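Xylan esterase, putative, AXE2C (Cellvibrio japonicus, PDB 2WAA) removes acetyl groups from plant cell wall polysaccharides, deacetylating xylan and glucomannan as a family 2 carbohydrate esterase. Local coordinates at residues S63-I68 against I77-Q82; A54-S59 against G110-K115; D227-A232 against A266-T271; R133-L138 against A177-V182. One frame throughout, in Å; residues are numbered along the deposited sequence.

Interactions 1 and 2 belong to the antiparallel N-terminal part of the chain, and interactions 3 and 4 to the parallel sheet of the SGNH-type esterase domain. The first two touch: S58 is hydrogen-bonded to L79 and to D80, and interaction 1 is nested in the loop that interaction 2 closes. Both are partly buried, with mostly apolar side chains on the face between the sheets and longer polar or amphipathic ones, partly joined through water, on the other. Interactions 3 and 4 are buried, chiefly aliphatic, and joined through hydrogen bonds between strands 133-139 and 228-231. Their centres lie about 9 Å apart, whereas those of interactions 1 and 3 are about 30 Å apart.

Interaction 1. Residues S63-I68 against I77-Q82; sequences SWIDVI and IKLDAQ
W64 lays one face of its indole against K78, whose CB stands over the six-membered ring at 3.5 Å from its centroid, 9° off the ring normal, in a CH-pi contact. With CG anti to the backbone N (chi1 -171°), the lysine starts out across the ring and then runs on fully extended. NE1 of W64 and NZ of K78 both donate to water 1, at 3.0 Å from W64 NE1, so a single water in the indole plane joins the two nitrogens; NE1 also has a weak hydrogen bond to T158. The backbone is paired by three nearly straight hydrogen bonds. I65 and I77 form a reciprocal pair, I65 N reaching I77 O at 3.0 Å and I77 N reaching I65 O at 2.9 Å, while L79 N donates to S63 O at 2.8 Å. The face opposite W64 and K78 is mainly apolar, apart from S63. There I65 CG2 meets L79 CD1 at 4.0 Å, the two side chains crossing at about a right angle, and V67 CG2 touches I77 CD1 at 3.9 Å. The carboxylate of D66 is buried yet well supplied: OD2 forms salt bridges with R164 and R104, and OD1 is hydrogen-bonded to S76. Past the strand, D80 OD2 accepts from Q82 N in an Asx turn. The two segments come from the hairpin of strands 63-69 and 75-79; strand 94-103 pairs with the other edge of 63-69, and the apolar side chains pack on strands 51-58 and 84-91 of the facing sheet.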
loop_
_atom_site.group_PDB
_atom_site.type_symbol
_atom_site.label_atom_id
_atom_site.label_comp_id
_atom_site.label_asym_id
_atom_site.label_seq_id
_atom_site.Cartn_x
_atom_site.Cartn_y
_atom_site.Cartn_z
ATOM N N SER A 63 14.543 5.677 -0.585
ATOM C CA SER A 63 13.260 5.279 0.055
ATOM C C SER A 63 12.879 6.210 1.232
ATOM O O SER A 63 13.730 6.633 2.023
ATOM C CB SER A 63 13.329 3.844 0.588
ATOM O OG SER A 63 13.724 2.933 -0.427
ATOM N N TRP A 64 11.586 6.498 1.368
ATOM C CA TRP A 64 11.144 7.396 2.424
ATOM C C TRP A 64 10.207 6.682 3.375
ATOM O O TRP A 64 9.390 5.804 2.968
ATOM C CB TRP A 64 10.363 8.592 1.829
ATOM C CG TRP A 64 11.270 9.573 1.041
ATOM C CD1 TRP A 64 11.744 9.438 -0.250
ATOM C CD2 TRP A 64 11.774 10.836 1.525
ATOM N NE1 TRP A 64 12.490 10.544 -0.585
ATOM C CE2 TRP A 64 12.526 11.416 0.476
ATOM C CE3 TRP A 64 11.614 11.553 2.730
ATOM C CZ2 TRP A 64 13.167 12.654 0.612
ATOM C CZ3 TRP A 64 12.231 12.796 2.871
ATOM C CH2 TRP A 64 13.012 13.337 1.818
ATOM N N ILE A 65 10.283 7.092 4.630
ATOM C CA ILE A 65 9.329 6.651 5.633
ATOM C C ILE A 65 8.754 7.879 6.362
ATOM O O ILE A 65 9.375 8.960 6.377
ATOM C CB ILE A 65 10.002 5.723 6.663
ATOM C CG1 ILE A 65 11.146 6.482 7.400
ATOM C CG2 ILE A 65 10.496 4.407 5.957
ATOM C CD1 ILE A 65 11.737 5.725 8.584
ATOM N N ASP A 66 7.561 7.693 6.950
ATOM C CA ASP A 66 7.028 8.625 7.957
ATOM C C ASP A 66 7.191 8.006 9.341
ATOM O O ASP A 66 7.042 6.800 9.509
ATOM C CB ASP A 66 5.515 8.874 7.758
ATOM C CG ASP A 66 5.231 9.925 6.645
ATOM O OD1 ASP A 66 6.003 10.894 6.522
ATOM O OD2 ASP A 66 4.216 9.786 5.936
ATOM N N VAL A 67 7.516 8.844 10.322
ATOM C CA VAL A 67 7.622 8.380 11.701
ATOM C C VAL A 67 6.610 9.247 12.459
ATOM O O VAL A 67 6.612 10.454 12.323
ATOM C CB VAL A 67 9.027 8.621 12.295
ATOM C CG1 VAL A 67 9.028 8.180 13.817
ATOM C CG2 VAL A 67 10.083 7.794 11.526
ATOM N N ILE A 68 5.705 8.606 13.170
ATOM C CA ILE A 68 4.666 9.336 13.911
ATOM C C ILE A 68 4.728 8.923 15.383
ATOM O O ILE A 68 4.633 7.738 15.720
ATOM C CB ILE A 68 3.273 9.081 13.364
ATOM C CG1 ILE A 68 3.232 9.385 11.845
ATOM C CG2 ILE A 68 2.241 9.922 14.135
ATOM C CD1 ILE A 68 2.133 8.694 11.133
ATOM N N ILE A 77 11.453 10.957 6.515
ATOM C CA ILE A 77 12.908 10.751 6.499
ATOM C C ILE A 77 13.302 9.897 5.307
ATOM O O ILE A 77 12.629 8.900 5.021
ATOM C CB ILE A 77 13.272 9.941 7.773
ATOM C CG1 ILE A 77 12.783 10.720 9.000
ATOM C CG2 ILE A 77 14.824 9.619 7.829
ATOM C CD1 ILE A 77 13.121 9.943 10.329
ATOM N N LYS A 78 14.373 10.276 4.612
ATOM C CA LYS A 78 14.857 9.489 3.484
ATOM C C LYS A 78 15.966 8.571 4.009
ATOM O O LYS A 78 16.853 9.023 4.716
ATOM C CB LYS A 78 15.418 10.409 2.399
ATOM C CG LYS A 78 15.765 9.695 1.068
ATOM C CD LYS A 78 16.296 10.744 0.074
ATOM C CE LYS A 78 16.449 10.168 -1.302
ATOM N NZ LYS A 78 16.932 11.347 -2.178
ATOM N N LEU A 79 15.880 7.280 3.758
ATOM C CA LEU A 79 16.840 6.345 4.364
ATOM C C LEU A 79 18.044 6.091 3.448
ATOM O O LEU A 79 17.893 5.721 2.279
ATOM C CB LEU A 79 16.117 4.998 4.650
ATOM C CG LEU A 79 15.009 5.052 5.717
ATOM C CD1 LEU A 79 14.387 3.676 5.800
ATOM C CD2 LEU A 79 15.628 5.457 7.098
ATOM N N ASP A 80 19.235 6.226 4.009
ATOM C CA ASP A 80 20.484 5.930 3.295
ATOM C C ASP A 80 20.597 4.455 2.959
ATOM O O ASP A 80 20.012 3.615 3.624
ATOM C CB ASP A 80 21.634 6.288 4.233
ATOM C CG ASP A 80 22.940 6.574 3.502
ATOM O OD1 ASP A 80 23.158 7.768 3.161
ATOM O OD2 ASP A 80 23.754 5.631 3.336
ATOM N N ALA A 81 21.386 4.142 1.925
ATOM C CA ALA A 81 21.646 2.767 1.588
ATOM C C ALA A 81 22.494 2.044 2.660
ATOM O O ALA A 81 22.467 0.833 2.761
ATOM C CB ALA A 81 22.332 2.692 0.194
ATOM N N GLN A 82 23.228 2.781 3.482
ATOM C CA GLN A 82 24.010 2.142 4.551
ATOM C C GLN A 82 23.113 2.028 5.791
ATOM O O GLN A 82 22.277 2.886 6.004
ATOM C CB GLN A 82 25.208 3.026 4.963
ATOM C CG GLN A 82 26.199 3.519 3.876
ATOM C CD GLN A 82 27.009 4.739 4.365
ATOM O OE1 GLN A 82 27.576 4.725 5.470
ATOM N NE2 GLN A 82 27.028 5.809 3.564
HETATM O O HOH W 1 13.921 11.896 -2.865
#

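Interaction 2. Residues A54-S59 against G110-K115; sequences AEMQSS and GQVTLK
Q57 and T113 sit opposite each other at a hydrogen-bonded antiparallel pair, with T113 N donating to Q57 O at 2.8 Å and Q57 N returning a more bent bond to T113 O. The ladder continues through K115 N to E55 O, almost perfectly straight at 178°, and through a strongly bent bond from S59 N to Q111 O. One side-chain oxygen joins in: S59 OG accepts from Q111 N at 3.0 Å and so takes the place of a backbone carbonyl where the strand pairing gives out. It can do so because chi1 of 54° sets OG between the backbone N and the carbonyl carbon, close to G110 CA.

Water extends the polar contacts, tentatively, since Q57 and Q111 are each modelled in two conformers and one of each is described. Water 3 donates to Q111 OE1 and accepts from S59 OG; water 2 likewise links Q57 OE1 and K115 NZ. In this conformer Q57 CG lies beside T113 CB. Partners beyond the two segments complete the polar ends: K115 NZ is also bonded to Q83, T113 OG1 to T35, and Q111 NE2 to N107.

Apolar contacts occupy the face of M56, S58, V112 and L114. L114 CD1 touches both A54 CB, at 3.6 Å, and M56 CG, at 3.8 Å. The methionine chain turns at chi3 (75°), bringing CE to V112 CG1 at 3.9 Å. This face packs on I65, S63 and L79 of the second antiparallel sheet, an arrangement consistent with a galactose-binding-like beta sandwich in the N-terminal domain of CE2 esterases.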
loop_
_atom_site.group_PDB
_atom_site.type_symbol
_atom_site.label_atom_id
_atom_site.label_comp_id
_atom_site.label_asym_id
_atom_site.label_seq_id
_atom_site.Cartn_x
_atom_site.Cartn_y
_atom_site.Cartn_z
ATOM N N ALA A 54 15.901 3.013 15.905
ATOM C CA ALA A 54 15.792 1.856 15.018
ATOM C C ALA A 54 17.003 1.781 14.099
ATOM O O ALA A 54 17.493 2.812 13.635
ATOM C CB ALA A 54 14.562 2.026 14.183
ATOM N N GLU A 55 17.449 0.564 13.799
ATOM C CA GLU A 55 18.495 0.371 12.793
ATOM C C GLU A 55 17.790 0.126 11.447
ATOM O O GLU A 55 17.047 -0.877 11.314
ATOM C CB GLU A 55 19.339 -0.845 13.154
ATOM C CG GLU A 55 20.163 -0.611 14.440
ATOM C CD GLU A 55 21.013 0.636 14.357
ATOM O OE1 GLU A 55 21.732 0.795 13.355
ATOM O OE2 GLU A 55 21.011 1.428 15.324
ATOM N N MET A 56 17.990 1.012 10.486
ATOM C CA MET A 56 17.292 0.892 9.213
ATOM C C MET A 56 18.242 1.102 8.058
ATOM O O MET A 56 19.345 1.607 8.234
ATOM C CB MET A 56 16.147 1.916 9.117
ATOM C CG MET A 56 15.239 1.862 10.334
ATOM S SD MET A 56 13.755 2.854 10.112
ATOM C CE MET A 56 12.819 1.789 8.996
ATOM N N GLN A 57 17.801 0.699 6.866
ATOM C CA GLN A 57 18.597 0.871 5.636
ATOM C C GLN A 57 17.621 0.741 4.469
ATOM O O GLN A 57 16.595 0.061 4.625
ATOM C CB GLN A 57 19.708 -0.197 5.560
ATOM C CG GLN A 57 19.243 -1.629 5.630
ATOM C CD GLN A 57 20.392 -2.691 5.474
ATOM O OE1 GLN A 57 21.582 -2.368 5.400
ATOM N NE2 GLN A 57 20.006 -3.954 5.433
ATOM N N SER A 58 17.932 1.321 3.311
ATOM C CA SER A 58 17.128 1.057 2.113
ATOM C C SER A 58 18.072 0.522 1.020
ATOM O O SER A 58 19.295 0.689 1.132
ATOM C CB SER A 58 16.398 2.303 1.642
ATOM O OG SER A 58 17.309 3.231 1.073
ATOM N N SER A 59 17.551 -0.137 -0.002
ATOM C CA SER A 59 18.455 -0.798 -0.934
ATOM C C SER A 59 19.182 0.167 -1.837
ATOM O O SER A 59 20.323 -0.134 -2.258
ATOM C CB SER A 59 17.722 -1.817 -1.792
ATOM O OG SER A 59 16.644 -1.166 -2.408
ATOM N N GLY A 110 12.977 1.152 -4.018
ATOM C CA GLY A 110 13.879 0.253 -3.326
ATOM C C GLY A 110 13.091 -0.531 -2.287
ATOM O O GLY A 110 11.851 -0.456 -2.216
ATOM N N GLN A 111 13.824 -1.288 -1.489
ATOM C CA GLN A 111 13.191 -1.963 -0.364
ATOM C C GLN A 111 13.864 -1.457 0.896
ATOM O O GLN A 111 15.066 -1.097 0.893
ATOM C CB GLN A 111 13.322 -3.488 -0.470
ATOM C CG GLN A 111 12.326 -4.095 -1.443
ATOM C CD GLN A 111 12.791 -3.955 -2.841
ATOM O OE1 GLN A 111 14.008 -4.024 -3.089
ATOM N NE2 GLN A 111 11.847 -3.773 -3.800
ATOM N N VAL A 112 13.079 -1.369 1.967
ATOM C CA VAL A 112 13.593 -0.855 3.245
ATOM C C VAL A 112 13.690 -2.007 4.213
ATOM O O VAL A 112 12.834 -2.883 4.200
ATOM C CB VAL A 112 12.619 0.173 3.811
ATOM C CG1 VAL A 112 12.940 0.505 5.322
ATOM C CG2 VAL A 112 12.622 1.457 2.949
ATOM N N THR A 113 14.712 -2.003 5.082
ATOM C CA THR A 113 14.840 -3.051 6.089
ATOM C C THR A 113 14.873 -2.371 7.466
ATOM O O THR A 113 15.593 -1.387 7.662
ATOM C CB THR A 113 16.158 -3.829 5.869
ATOM O OG1 THR A 113 16.080 -4.508 4.609
ATOM C CG2 THR A 113 16.433 -4.839 7.057
ATOM N N LEU A 114 14.073 -2.888 8.393
ATOM C CA LEU A 114 14.164 -2.488 9.781
ATOM C C LEU A 114 14.816 -3.677 10.442
ATOM O O LEU A 114 14.303 -4.800 10.332
ATOM C CB LEU A 114 12.763 -2.287 10.369
ATOM C CG LEU A 114 12.791 -2.149 11.893
ATOM C CD1 LEU A 114 13.605 -0.941 12.298
ATOM C CD2 LEU A 114 11.327 -2.061 12.418
ATOM N N LYS A 115 15.951 -3.474 11.112
ATOM C CA LYS A 115 16.656 -4.631 11.733
ATOM C C LYS A 115 16.281 -4.865 13.199
ATOM O O LYS A 115 16.016 -5.998 13.621
ATOM C CB LYS A 115 18.179 -4.448 11.643
ATOM C CG LYS A 115 18.625 -4.368 10.202
ATOM C CD LYS A 115 20.159 -4.448 10.081
ATOM C CE LYS A 115 20.580 -4.553 8.602
ATOM N NZ LYS A 115 22.076 -4.570 8.461
HETATM O O HOH W 2 22.792 -5.129 5.863
HETATM O O HOH W 3 15.926 -2.704 -4.626
#

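Interaction 3. Residues D227-A232 against A266-T271; sequences DLIISA and ATIVLT
D227 opens the pairing with A266-T271 through its carbonyl oxygen, which accepts from T267 N at 2.9 Å with the donor lying 35° above the carbonyl plane. Water 4 donates to the same oxygen and accepts from T267 OG1, giving D227 O two donors at the start of the strand. The side chain of D227 leaves the backbone away from A266-T271, and its OD2 accepts from the backbone N of K134. L228 follows on the other side of the sheet from I229; CG is anti to the backbone N (chi1 161°), and the bend at chi2 (69°) then brings CD1 to V269 CG2 at 3.6 Å, the side chains crossing obliquely. At I229 both backbone groups point across: N donates to T267 O and O accepts from V269 N, each at 2.8 Å, the alternating pattern of parallel strands. Its side chain reaches back to the residue preceding the neighbouring strand, CD1 meeting A266 CB at 3.8 Å. I230 turns its backbone polar groups to the opposite neighbour, and its CG2 only grazes T271 CG2. S231 repeats the role of I229, with N bonded to V269 O and O accepting from T271 N at 2.9 Å. Its CB rests on L270 CD2 at 3.7 Å, while OG is hydrogen-bonded to Y252. The contact finishes with A232 CB against T271 CG2, also 3.7 Å. Strand 133-139 flanks 228-231 on its other edge, helix 319-337 covers the face bearing L228, I230 and T267, and helix 245-262, part of the connection between these two strands, packs on I268 and L270 from the other face.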
loop_
_atom_site.group_PDB
_atom_site.type_symbol
_atom_site.label_atom_id
_atom_site.label_comp_id
_atom_site.label_asym_id
_atom_site.label_seq_id
_atom_site.Cartn_x
_atom_site.Cartn_y
_atom_site.Cartn_z
ATOM N N ASP A 227 -11.165 -9.231 3.974
ATOM C CA ASP A 227 -12.622 -9.271 3.868
ATOM C C ASP A 227 -13.047 -8.592 2.568
ATOM O O ASP A 227 -14.053 -8.957 1.973
ATOM C CB ASP A 227 -13.197 -8.458 4.996
ATOM C CG ASP A 227 -12.889 -9.068 6.343
ATOM O OD1 ASP A 227 -13.275 -10.224 6.538
ATOM O OD2 ASP A 227 -12.250 -8.392 7.177
ATOM N N LEU A 228 -12.279 -7.578 2.152
ATOM C CA LEU A 228 -12.591 -6.834 0.918
ATOM C C LEU A 228 -11.322 -6.638 0.094
ATOM O O LEU A 228 -10.277 -6.225 0.627
ATOM C CB LEU A 228 -13.145 -5.476 1.276
ATOM C CG LEU A 228 -13.135 -4.376 0.210
ATOM C CD1 LEU A 228 -14.104 -4.700 -0.880
ATOM C CD2 LEU A 228 -13.541 -3.021 0.814
ATOM N N ILE A 229 -11.424 -6.936 -1.206
ATOM C CA ILE A 229 -10.350 -6.702 -2.144
ATOM C C ILE A 229 -10.846 -5.681 -3.179
ATOM O O ILE A 229 -11.871 -5.880 -3.829
ATOM C CB ILE A 229 -9.914 -7.982 -2.867
ATOM C CG1 ILE A 229 -9.538 -9.053 -1.837
ATOM C CG2 ILE A 229 -8.782 -7.651 -3.895
ATOM C CD1 ILE A 229 -9.179 -10.342 -2.421
ATOM N N ILE A 230 -10.114 -4.599 -3.334
ATOM C CA ILE A 230 -10.469 -3.623 -4.376
ATOM C C ILE A 230 -9.465 -3.771 -5.473
ATOM O O ILE A 230 -8.269 -3.673 -5.199
ATOM C CB ILE A 230 -10.366 -2.200 -3.800
ATOM C CG1 ILE A 230 -11.373 -2.096 -2.635
ATOM C CG2 ILE A 230 -10.690 -1.112 -4.904
ATOM C CD1 ILE A 230 -11.142 -0.914 -1.752
ATOM N N SER A 231 -9.915 -3.941 -6.717
ATOM C CA SER A 231 -8.948 -3.947 -7.813
ATOM C C SER A 231 -9.169 -2.691 -8.654
ATOM O O SER A 231 -10.232 -2.543 -9.244
ATOM C CB SER A 231 -9.168 -5.178 -8.687
ATOM O OG SER A 231 -8.187 -5.168 -9.716
ATOM N N ALA A 232 -8.177 -1.798 -8.673
ATOM C CA ALA A 232 -8.227 -0.497 -9.352
ATOM C C ALA A 232 -7.150 -0.453 -10.456
ATOM O O ALA A 232 -6.612 0.633 -10.770
ATOM C CB ALA A 232 -7.971 0.603 -8.301
ATOM N N ALA A 266 -13.412 -13.434 0.830
ATOM C CA ALA A 266 -13.375 -12.005 0.421
ATOM C C ALA A 266 -14.529 -11.602 -0.525
ATOM O O ALA A 266 -14.983 -12.405 -1.328
ATOM C CB ALA A 266 -12.057 -11.694 -0.254
ATOM N N THR A 267 -14.946 -10.346 -0.428
ATOM C CA THR A 267 -15.773 -9.678 -1.453
ATOM C C THR A 267 -14.807 -8.892 -2.339
ATOM O O THR A 267 -13.842 -8.279 -1.824
ATOM C CB THR A 267 -16.746 -8.726 -0.784
ATOM O OG1 THR A 267 -17.580 -9.491 0.106
ATOM C CG2 THR A 267 -17.603 -7.977 -1.809
ATOM N N ILE A 268 -15.023 -8.931 -3.657
ATOM C CA ILE A 268 -14.108 -8.247 -4.582
ATOM C C ILE A 268 -14.851 -7.098 -5.236
ATOM O O ILE A 268 -16.000 -7.275 -5.632
ATOM C CB ILE A 268 -13.600 -9.210 -5.612
ATOM C CG1 ILE A 268 -12.893 -10.385 -4.855
ATOM C CG2 ILE A 268 -12.639 -8.500 -6.576
ATOM C CD1 ILE A 268 -12.450 -11.442 -5.695
ATOM N N VAL A 269 -14.217 -5.920 -5.283
ATOM C CA VAL A 269 -14.818 -4.731 -5.905
ATOM C C VAL A 269 -13.885 -4.256 -7.013
ATOM O O VAL A 269 -12.708 -3.987 -6.746
ATOM C CB VAL A 269 -15.058 -3.622 -4.856
ATOM C CG1 VAL A 269 -15.588 -2.369 -5.520
ATOM C CG2 VAL A 269 -16.085 -4.104 -3.856
ATOM N N LEU A 270 -14.393 -4.159 -8.255
ATOM C CA LEU A 270 -13.585 -3.732 -9.364
ATOM C C LEU A 270 -13.892 -2.282 -9.660
ATOM O O LEU A 270 -15.039 -1.846 -9.565
ATOM C CB LEU A 270 -13.882 -4.568 -10.630
ATOM C CG LEU A 270 -13.858 -6.079 -10.386
ATOM C CD1 LEU A 270 -14.120 -6.827 -11.684
ATOM C CD2 LEU A 270 -12.501 -6.441 -9.845
ATOM N N THR A 271 -12.867 -1.526 -10.014
ATOM C CA THR A 271 -13.104 -0.125 -10.372
ATOM C C THR A 271 -12.081 0.304 -11.422
ATOM O O THR A 271 -10.962 -0.221 -11.446
ATOM C CB THR A 271 -13.009 0.798 -9.095
ATOM O OG1 THR A 271 -13.203 2.145 -9.521
ATOM C CG2 THR A 271 -11.650 0.743 -8.515
HETATM O O HOH W 4 -16.548 -10.616 2.437
#

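Interaction 4. Residues R133-L138 against A177-V182; sequences RKILVL and AQVQLV
R133-L138 and A177-V182 run parallel, their axes 24° apart, in a continuous register from K134 opposite Q178 to L138 opposite V182. Five backbone hydrogen bonds join them, beginning with Q178 N to R133 O at 2.8 Å and ending with V182 N to V137 O at 2.9 Å. Toward the N-terminal end the geometry is less regular: I135 N approaches Q178 O from 39° above the carbonyl plane.

On one face I135 CD1 presses on A177 CB at 3.5 Å, and V137 CG2 meets V179 CG2 at 3.8 Å. On the other, L136 CD1 lies 3.6 Å from V182 CG2, the two side chains crossing. L138, directly opposite V182, lies beside it, with CD2 3.7 Å from V182 CB. Near the start K134 and Q178 lie side by side, CE 3.5 Å from NE2 of Q178, while K134 NZ bonds to Q132 O and Q178 NE2 to P131 O.

Helix 167-174 covers the face of I135, V137 and V179, completing a beta-alpha-beta unit characteristic of the parallel sheet of SGNH hydrolases, in which the inferred nucleophile S141 follows shortly after strand 133-139.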
loop_
_atom_site.group_PDB
_atom_site.type_symbol
_atom_site.label_atom_id
_atom_site.label_comp_id
_atom_site.label_asym_id
_atom_site.label_seq_id
_atom_site.Cartn_x
_atom_site.Cartn_y
_atom_site.Cartn_z
ATOM N N ARG A 133 -11.487 -5.716 10.614
ATOM C CA ARG A 133 -11.767 -5.664 9.171
ATOM C C ARG A 133 -10.460 -5.511 8.401
ATOM O O ARG A 133 -9.557 -4.827 8.870
ATOM C CB ARG A 133 -12.629 -4.451 8.861
ATOM C CG ARG A 133 -14.101 -4.609 9.278
ATOM C CD ARG A 133 -14.782 -3.302 9.041
ATOM N NE ARG A 133 -16.180 -3.412 9.464
ATOM C CZ ARG A 133 -16.987 -2.363 9.602
ATOM N NH1 ARG A 133 -16.557 -1.134 9.334
ATOM N NH2 ARG A 133 -18.240 -2.559 10.006
ATOM N N LYS A 134 -10.345 -6.176 7.255
ATOM C CA LYS A 134 -9.109 -6.190 6.465
ATOM C C LYS A 134 -9.450 -5.892 4.999
ATOM O O LYS A 134 -10.331 -6.541 4.441
ATOM C CB LYS A 134 -8.505 -7.577 6.529
ATOM C CG LYS A 134 -7.830 -7.809 7.899
ATOM C CD LYS A 134 -7.392 -9.273 8.049
ATOM C CE LYS A 134 -6.981 -9.542 9.489
ATOM N NZ LYS A 134 -8.209 -9.463 10.448
ATOM N N ILE A 135 -8.741 -4.930 4.402
ATOM C CA ILE A 135 -8.897 -4.620 2.995
ATOM C C ILE A 135 -7.531 -4.840 2.304
ATOM O O ILE A 135 -6.482 -4.580 2.881
ATOM C CB ILE A 135 -9.283 -3.166 2.843
ATOM C CG1 ILE A 135 -10.652 -2.900 3.508
ATOM C CG2 ILE A 135 -9.328 -2.745 1.362
ATOM C CD1 ILE A 135 -10.878 -1.404 3.744
ATOM N N LEU A 136 -7.601 -5.274 1.061
ATOM C CA LEU A 136 -6.461 -5.374 0.156
ATOM C C LEU A 136 -6.816 -4.481 -1.050
ATOM O O LEU A 136 -7.834 -4.696 -1.677
ATOM C CB LEU A 136 -6.322 -6.833 -0.317
ATOM C CG LEU A 136 -5.332 -7.007 -1.497
ATOM C CD1 LEU A 136 -3.899 -6.586 -1.139
ATOM C CD2 LEU A 136 -5.357 -8.509 -1.850
ATOM N N VAL A 137 -5.939 -3.549 -1.418
ATOM C CA VAL A 137 -6.159 -2.705 -2.605
ATOM C C VAL A 137 -5.062 -3.052 -3.625
ATOM O O VAL A 137 -3.874 -2.964 -3.316
ATOM C CB VAL A 137 -6.063 -1.224 -2.285
ATOM C CG1 VAL A 137 -6.503 -0.367 -3.506
ATOM C CG2 VAL A 137 -6.953 -0.868 -1.064
ATOM N N LEU A 138 -5.486 -3.395 -4.833
ATOM C CA LEU A 138 -4.551 -3.798 -5.917
ATOM C C LEU A 138 -4.573 -2.699 -6.986
ATOM O O LEU A 138 -5.653 -2.216 -7.381
ATOM C CB LEU A 138 -5.029 -5.085 -6.588
ATOM C CG LEU A 138 -5.234 -6.262 -5.638
ATOM C CD1 LEU A 138 -5.862 -7.486 -6.324
ATOM C CD2 LEU A 138 -3.937 -6.624 -4.965
ATOM N N ALA A 177 -10.566 -0.275 9.178
ATOM C CA ALA A 177 -10.036 -1.501 8.618
ATOM C C ALA A 177 -8.535 -1.443 8.474
ATOM O O ALA A 177 -7.929 -0.370 8.325
ATOM C CB ALA A 177 -10.667 -1.811 7.246
ATOM N N GLN A 178 -7.919 -2.624 8.531
ATOM C CA GLN A 178 -6.528 -2.731 8.081
ATOM C C GLN A 178 -6.476 -2.577 6.580
ATOM O O GLN A 178 -7.476 -2.799 5.896
ATOM C CB GLN A 178 -5.989 -4.120 8.422
ATOM C CG GLN A 178 -5.935 -4.430 9.912
ATOM C CD GLN A 178 -5.305 -5.776 10.098
ATOM O OE1 GLN A 178 -4.285 -6.052 9.451
ATOM N NE2 GLN A 178 -5.840 -6.612 10.989
ATOM N N VAL A 179 -5.297 -2.258 6.038
ATOM C CA VAL A 179 -5.171 -2.266 4.598
ATOM C C VAL A 179 -3.789 -2.753 4.202
ATOM O O VAL A 179 -2.782 -2.422 4.854
ATOM C CB VAL A 179 -5.430 -0.840 4.024
ATOM C CG1 VAL A 179 -4.339 0.167 4.544
ATOM C CG2 VAL A 179 -5.495 -0.866 2.498
ATOM N N GLN A 180 -3.721 -3.558 3.151
ATOM C CA GLN A 180 -2.447 -3.726 2.406
ATOM C C GLN A 180 -2.614 -3.096 1.028
ATOM O O GLN A 180 -3.675 -3.240 0.387
ATOM C CB GLN A 180 -2.115 -5.191 2.208
ATOM C CG GLN A 180 -1.826 -5.925 3.505
ATOM C CD GLN A 180 -1.078 -7.216 3.215
ATOM O OE1 GLN A 180 -1.101 -7.750 2.077
ATOM N NE2 GLN A 180 -0.407 -7.724 4.233
ATOM N N LEU A 181 -1.583 -2.380 0.596
ATOM C CA LEU A 181 -1.524 -1.848 -0.767
ATOM C C LEU A 181 -0.579 -2.771 -1.577
ATOM O O LEU A 181 0.584 -3.024 -1.146
ATOM C CB LEU A 181 -0.964 -0.426 -0.740
ATOM C CG LEU A 181 -1.689 0.552 0.179
ATOM C CD1 LEU A 181 -1.036 1.948 0.073
ATOM C CD2 LEU A 181 -3.240 0.652 -0.108
ATOM N N VAL A 182 -1.062 -3.323 -2.694
ATOM C CA VAL A 182 -0.226 -4.215 -3.526
ATOM C C VAL A 182 -0.359 -3.608 -4.914
ATOM O O VAL A 182 -1.334 -3.849 -5.618
ATOM C CB VAL A 182 -0.701 -5.691 -3.447
ATOM C CG1 VAL A 182 0.005 -6.584 -4.513
ATOM C CG2 VAL A 182 -0.394 -6.240 -2.044
#